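Local coordinates for hypothetical protein aq_1447 (Aquifex aeolicus, PDB 1YVU) that uses short single-stranded DNA guides to bind complementary RNA targets and cleaves them with an RNase H-like, divalent-metal-dependent PIWI domain, at residues N179-R184 against V196-K201; T168-L173 against Y250-L255. All blocks are in the same frame, centred on the assembly; numbering follows the deposited sequence.

Overall arrangement
Both contacts lie in the PAZ domain and reach the same five-stranded antiparallel sheet, their centres about 11 Å apart. Contact 2 seats the first turn of helix 169-175 on the turn between strands 249-251 and 255-257. Contact 1 takes the beta turn that follows this helix and leads into strand 184-187, and sets it against strand 194-201. The two meet where V199 CG1 packs 4.1 Å from L173 CD1. Contact 1 is the one nearer the nuclease site: the side chain of R182 comes within about 11 Å of that of D683, a metal ligand of the PIWI domain, and about 12 Å of the bound calcium ion. Contact 2 is away from the annotated sites.

Contact 1. Residues N179-R184 against V196-K201; sequences NPKRIR and VQDVFK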
loop_
_atom_site.group_PDB
_atom_site.type_symbol
_atom_site.label_atom_id
_atom_site.label_comp_id
_atom_site.label_asym_id
_atom_site.label_seq_id
_atom_site.Cartn_x
_atom_site.Cartn_y
_atom_site.Cartn_z
ATOM N N ASN A 179 -11.672 -6.966 20.720
ATOM C CA ASN A 179 -10.380 -7.485 20.206
ATOM C C ASN A 179 -9.305 -6.458 19.806
ATOM O O ASN A 179 -9.292 -5.960 18.672
ATOM C CB ASN A 179 -10.646 -8.469 19.076
ATOM C CG ASN A 179 -11.691 -9.483 19.458
ATOM O OD1 ASN A 179 -11.448 -10.352 20.293
ATOM N ND2 ASN A 179 -12.895 -9.327 18.908
ATOM N N PRO A 180 -8.341 -6.197 20.719
ATOM C CA PRO A 180 -7.238 -5.242 20.544
ATOM C C PRO A 180 -6.182 -5.456 19.456
ATOM O O PRO A 180 -5.703 -4.489 18.873
ATOM C CB PRO A 180 -6.612 -5.210 21.938
ATOM C CG PRO A 180 -6.746 -6.625 22.400
ATOM C CD PRO A 180 -8.153 -6.968 21.975
ATOM N N LYS A 181 -5.835 -6.710 19.170
ATOM C CA LYS A 181 -4.803 -7.021 18.182
ATOM C C LYS A 181 -5.169 -6.715 16.748
ATOM O O LYS A 181 -6.326 -6.887 16.339
ATOM C CB LYS A 181 -4.317 -8.456 18.351
ATOM C CG LYS A 181 -3.607 -8.596 19.675
ATOM C CD LYS A 181 -3.272 -10.009 20.035
ATOM C CE LYS A 181 -2.625 -10.032 21.411
ATOM N NZ LYS A 181 -1.703 -11.186 21.586
ATOM N N ARG A 182 -4.158 -6.203 16.033
ATOM C CA ARG A 182 -4.219 -5.776 14.626
ATOM C C ARG A 182 -4.872 -4.412 14.467
ATOM O O ARG A 182 -5.238 -4.011 13.353
ATOM C CB ARG A 182 -4.943 -6.788 13.710
ATOM C CG ARG A 182 -4.213 -8.087 13.486
ATOM C CD ARG A 182 -5.053 -9.048 12.672
ATOM N NE ARG A 182 -4.421 -10.361 12.618
ATOM C CZ ARG A 182 -3.399 -10.691 11.825
ATOM N NH1 ARG A 182 -2.855 -9.810 10.980
ATOM N NH2 ARG A 182 -2.919 -11.925 11.884
ATOM N N ILE A 183 -5.049 -3.707 15.577
ATOM C CA ILE A 183 -5.666 -2.398 15.517
ATOM C C ILE A 183 -4.591 -1.351 15.331
ATOM O O ILE A 183 -3.663 -1.249 16.126
ATOM C CB ILE A 183 -6.573 -2.123 16.744
ATOM C CG1 ILE A 183 -7.822 -3.002 16.631
ATOM C CG2 ILE A 183 -6.974 -0.642 16.824
ATOM C CD1 ILE A 183 -8.792 -2.888 17.783
ATOM N N ARG A 184 -4.694 -0.625 14.221
ATOM C CA ARG A 184 -3.739 0.425 13.893
ATOM C C ARG A 184 -4.044 1.625 14.770
ATOM O O ARG A 184 -5.191 2.076 14.852
ATOM C CB ARG A 184 -3.787 0.777 12.390
ATOM C CG ARG A 184 -3.548 -0.421 11.453
ATOM C CD ARG A 184 -2.811 -0.087 10.142
ATOM N NE ARG A 184 -2.227 -1.300 9.543
ATOM C CZ ARG A 184 -1.621 -1.372 8.353
ATOM N NH1 ARG A 184 -1.496 -0.305 7.578
ATOM N NH2 ARG A 184 -1.109 -2.528 7.944
ATOM N N VAL A 196 -1.314 -2.951 17.051
ATOM C CA VAL A 196 -1.181 -3.448 18.426
ATOM C C VAL A 196 -0.741 -4.910 18.484
ATOM O O VAL A 196 -1.333 -5.777 17.830
ATOM C CB VAL A 196 -2.502 -3.267 19.236
ATOM C CG1 VAL A 196 -2.332 -3.733 20.661
ATOM C CG2 VAL A 196 -2.922 -1.820 19.254
ATOM N N GLN A 197 0.308 -5.152 19.271
ATOM C CA GLN A 197 0.859 -6.489 19.460
ATOM C C GLN A 197 0.513 -7.073 20.838
ATOM O O GLN A 197 -0.042 -8.181 20.919
ATOM C CB GLN A 197 2.383 -6.482 19.244
ATOM C CG GLN A 197 3.000 -7.888 19.262
ATOM C CD GLN A 197 4.491 -7.943 18.976
ATOM O OE1 GLN A 197 5.159 -6.929 18.692
ATOM N NE2 GLN A 197 5.023 -9.155 19.047
ATOM N N ASP A 198 0.869 -6.332 21.898
ATOM C CA ASP A 198 0.643 -6.728 23.303
ATOM C C ASP A 198 0.109 -5.596 24.185
ATOM O O ASP A 198 0.539 -4.445 24.060
ATOM C CB ASP A 198 1.953 -7.230 23.936
ATOM C CG ASP A 198 2.016 -8.754 24.078
ATOM O OD1 ASP A 198 1.251 -9.492 23.410
ATOM O OD2 ASP A 198 2.868 -9.214 24.871
ATOM N N VAL A 199 -0.827 -5.948 25.071
ATOM C CA VAL A 199 -1.425 -5.018 26.032
ATOM C C VAL A 199 -1.266 -5.617 27.425
ATOM O O VAL A 199 -1.496 -6.823 27.638
ATOM C CB VAL A 199 -2.951 -4.725 25.754
ATOM C CG1 VAL A 199 -3.562 -3.880 26.866
ATOM C CG2 VAL A 199 -3.128 -3.955 24.469
ATOM N N PHE A 200 -0.819 -4.766 28.346
ATOM C CA PHE A 200 -0.649 -5.134 29.742
ATOM C C PHE A 200 -0.864 -3.918 30.648
ATOM O O PHE A 200 -0.809 -2.781 30.182
ATOM C CB PHE A 200 0.705 -5.835 29.991
ATOM C CG PHE A 200 1.911 -4.950 29.854
ATOM C CD1 PHE A 200 2.510 -4.380 31.004
ATOM C CD2 PHE A 200 2.490 -4.718 28.591
ATOM C CE1 PHE A 200 3.678 -3.585 30.904
ATOM C CE2 PHE A 200 3.667 -3.922 28.466
ATOM C CZ PHE A 200 4.265 -3.356 29.626
ATOM N N LYS A 201 -1.117 -4.180 31.931
ATOM C CA LYS A 201 -1.357 -3.145 32.936
ATOM C C LYS A 201 -0.087 -2.417 33.379
ATOM O O LYS A 201 1.011 -2.995 33.372
ATOM C CB LYS A 201 -2.059 -3.751 34.160
ATOM C CG LYS A 201 -3.431 -4.336 33.883
ATOM C CD LYS A 201 -3.948 -5.177 35.048
ATOM C CE LYS A 201 -5.080 -6.112 34.591
ATOM N NZ LYS A 201 -5.325 -7.278 35.505
HETATM O O HOH W 1 -0.381 -10.025 18.950
#
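V196 offers both its backbone polar atoms to the turn from P180 to I183. Its N donates to I183 O over 3.0 Å. Its O accepts R182 N in a straight but weak bond of 3.4 Å. The P180 carbonyl is used within the turn, where it takes a weak bond from I183 N, and it also lies against the V196 side chain, 3.4 Å from CB. V196 CG2, anti to the carbonyl carbon, is directed to the I183 side and rests 4.4 Å from I183 CB. V196 is the buried residue here; its side chain also touches V242 of strand 240-244. On the solvent side K181 reaches past Q197 with its chain extended beyond CG, and CE passes close to Q197 O. One water joins the two residues: it donates to Q197 O at 2.7 Å and accepts a weak bond from K181 NZ. The same ammonium group forms a long salt bridge to D198 OD1, at 3.9 Å, K181 and D198 running alongside one another with their charged ends on the same side. Q197 and D198 both pair with V243 of strand 240-244 as a classic beta bulge. R182, within the turn, carries NH1 close to the like-charged R195 and R691, a cluster of positive charge that would probably be unfavourable without screening. A type II beta turn, P180 to I183, thus leads into strand 184-187 and docks on the bulged strand 194-201 within the antiparallel sheet of the PAZ domain.

Contact 2. Residues T168-L173 against Y250-L255; sequences TLQTLL and YPATIL
A252 is the bump on which the helix start settles: its CB faces Q170, L169 and L173 together. Q170 wraps one side. Its CG is anti to the backbone N (chi1 -170°), the bend at chi2 turns CD back toward A252, and OE1 lies 3.3 Å from A252 CB. That oxygen is also hydrogen-bonded to F240 N, so the amide is held in place while it covers the methyl. L173, a turn further along the helix, adds CD1 at 4.1 Å from the same A252 CB, and the L169 CB lies beside it too. On the outer flank Q170 and T253 extend together, with Q170 CG 4.0 Å from T253 CG2. T168, just before the helix, turns its methyl CG2 onto the A252 and T253 carbonyl oxygens. Towards the sheet, the L169 and L255 side chains run abreast, L169 CD2 being 3.8 Å from L255 CD1. V242 touches both leucines, and V185 of strand 184-187 also touches L169, so the pair packs against strands 240-244 and 184-187. Two backbone bonds fix the fit. L169 N donates to L255 O at 2.7 Å, and Q170 N makes a weak bond to A252 O. These are amides of the first helical turn, met by A252 O of the turn and by L255 O at the start of strand 255-257. The packing joins the N-terminal end of helix 169-175 to the connection between the two outermost strands, 249-251 and 255-257, of the antiparallel sheet in the PAZ domain, a member of the SH3 clan.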
loop_
_atom_site.group_PDB
_atom_site.type_symbol
_atom_site.label_atom_id
_atom_site.label_comp_id
_atom_site.label_asym_id
_atom_site.label_seq_id
_atom_site.Cartn_x
_atom_site.Cartn_y
_atom_site.Cartn_z
ATOM N N THR A 168 -9.901 7.847 23.570
ATOM C CA THR A 168 -8.524 7.395 23.639
ATOM C C THR A 168 -8.555 5.858 23.604
ATOM O O THR A 168 -9.636 5.263 23.626
ATOM C CB THR A 168 -7.951 7.918 24.976
ATOM O OG1 THR A 168 -7.929 9.347 24.943
ATOM C CG2 THR A 168 -6.595 7.435 25.243
ATOM N N LEU A 169 -7.389 5.227 23.491
ATOM C CA LEU A 169 -7.313 3.770 23.511
ATOM C C LEU A 169 -7.520 3.318 24.963
ATOM O O LEU A 169 -8.041 2.246 25.183
ATOM C CB LEU A 169 -5.983 3.253 22.939
ATOM C CG LEU A 169 -5.843 1.745 22.619
ATOM C CD1 LEU A 169 -6.802 1.355 21.543
ATOM C CD2 LEU A 169 -4.460 1.371 22.175
ATOM N N GLN A 170 -7.199 4.189 25.930
ATOM C CA GLN A 170 -7.405 3.924 27.367
ATOM C C GLN A 170 -8.907 4.003 27.716
ATOM O O GLN A 170 -9.448 3.075 28.317
ATOM C CB GLN A 170 -6.606 4.925 28.226
ATOM C CG GLN A 170 -6.532 4.638 29.732
ATOM C CD GLN A 170 -6.065 3.236 30.071
ATOM O OE1 GLN A 170 -4.942 2.829 29.749
ATOM N NE2 GLN A 170 -6.930 2.485 30.739
ATOM N N THR A 171 -9.579 5.071 27.273
ATOM C CA THR A 171 -11.013 5.278 27.488
ATOM C C THR A 171 -11.768 4.083 26.875
ATOM O O THR A 171 -12.754 3.611 27.431
ATOM C CB THR A 171 -11.489 6.589 26.803
ATOM O OG1 THR A 171 -10.654 7.695 27.208
ATOM C CG2 THR A 171 -12.952 6.879 27.136
ATOM N N LEU A 172 -11.224 3.568 25.771
ATOM C CA LEU A 172 -11.780 2.423 25.038
ATOM C C LEU A 172 -11.530 1.072 25.681
ATOM O O LEU A 172 -12.437 0.245 25.715
ATOM C CB LEU A 172 -11.253 2.380 23.598
ATOM C CG LEU A 172 -12.024 3.144 22.524
ATOM C CD1 LEU A 172 -11.149 3.326 21.309
ATOM C CD2 LEU A 172 -13.299 2.419 22.162
ATOM N N LEU A 173 -10.300 0.829 26.138
ATOM C CA LEU A 173 -9.937 -0.440 26.787
ATOM C C LEU A 173 -10.640 -0.593 28.144
ATOM O O LEU A 173 -10.903 -1.721 28.600
ATOM C CB LEU A 173 -8.411 -0.555 26.964
ATOM C CG LEU A 173 -7.465 -0.746 25.761
ATOM C CD1 LEU A 173 -5.992 -0.686 26.178
ATOM C CD2 LEU A 173 -7.763 -2.030 25.033
ATOM N N TYR A 250 4.176 2.531 24.089
ATOM C CA TYR A 250 3.443 3.776 24.340
ATOM C C TYR A 250 2.273 3.493 25.286
ATOM O O TYR A 250 1.752 2.372 25.269
ATOM C CB TYR A 250 2.890 4.366 23.014
ATOM C CG TYR A 250 3.931 4.963 22.083
ATOM C CD1 TYR A 250 4.157 4.417 20.807
ATOM C CD2 TYR A 250 4.702 6.080 22.469
ATOM C CE1 TYR A 250 5.139 4.965 19.910
ATOM C CE2 TYR A 250 5.691 6.648 21.588
ATOM C CZ TYR A 250 5.901 6.079 20.304
ATOM O OH TYR A 250 6.843 6.616 19.434
ATOM N N PRO A 251 1.920 4.452 26.194
ATOM C CA PRO A 251 0.797 4.310 27.145
ATOM C C PRO A 251 -0.497 4.490 26.382
ATOM O O PRO A 251 -0.609 5.404 25.544
ATOM C CB PRO A 251 0.970 5.496 28.077
ATOM C CG PRO A 251 2.412 5.724 28.033
ATOM C CD PRO A 251 2.730 5.615 26.588
ATOM N N ALA A 252 -1.478 3.645 26.705
ATOM C CA ALA A 252 -2.797 3.666 26.078
ATOM C C ALA A 252 -3.460 5.037 26.124
ATOM O O ALA A 252 -4.348 5.341 25.328
ATOM C CB ALA A 252 -3.681 2.651 26.738
ATOM N N THR A 253 -2.957 5.871 27.028
ATOM C CA THR A 253 -3.434 7.231 27.249
ATOM C C THR A 253 -3.194 8.190 26.087
ATOM O O THR A 253 -3.984 9.116 25.879
ATOM C CB THR A 253 -2.837 7.840 28.533
ATOM O OG1 THR A 253 -1.401 7.888 28.427
ATOM C CG2 THR A 253 -3.275 7.027 29.766
ATOM N N ILE A 254 -2.127 7.978 25.324
ATOM C CA ILE A 254 -1.856 8.858 24.196
ATOM C C ILE A 254 -2.126 8.189 22.859
ATOM O O ILE A 254 -1.773 8.741 21.814
ATOM C CB ILE A 254 -0.413 9.409 24.189
ATOM C CG1 ILE A 254 0.595 8.260 24.289
ATOM C CG2 ILE A 254 -0.272 10.519 25.219
ATOM C CD1 ILE A 254 1.798 8.474 23.446
ATOM N N LEU A 255 -2.727 7.001 22.879
ATOM C CA LEU A 255 -3.023 6.295 21.637
ATOM C C LEU A 255 -4.456 6.456 21.197
ATOM O O LEU A 255 -5.388 6.273 21.975
ATOM C CB LEU A 255 -2.687 4.812 21.744
ATOM C CG LEU A 255 -1.212 4.479 21.862
ATOM C CD1 LEU A 255 -1.021 3.061 22.327
ATOM C CD2 LEU A 255 -0.550 4.704 20.540
#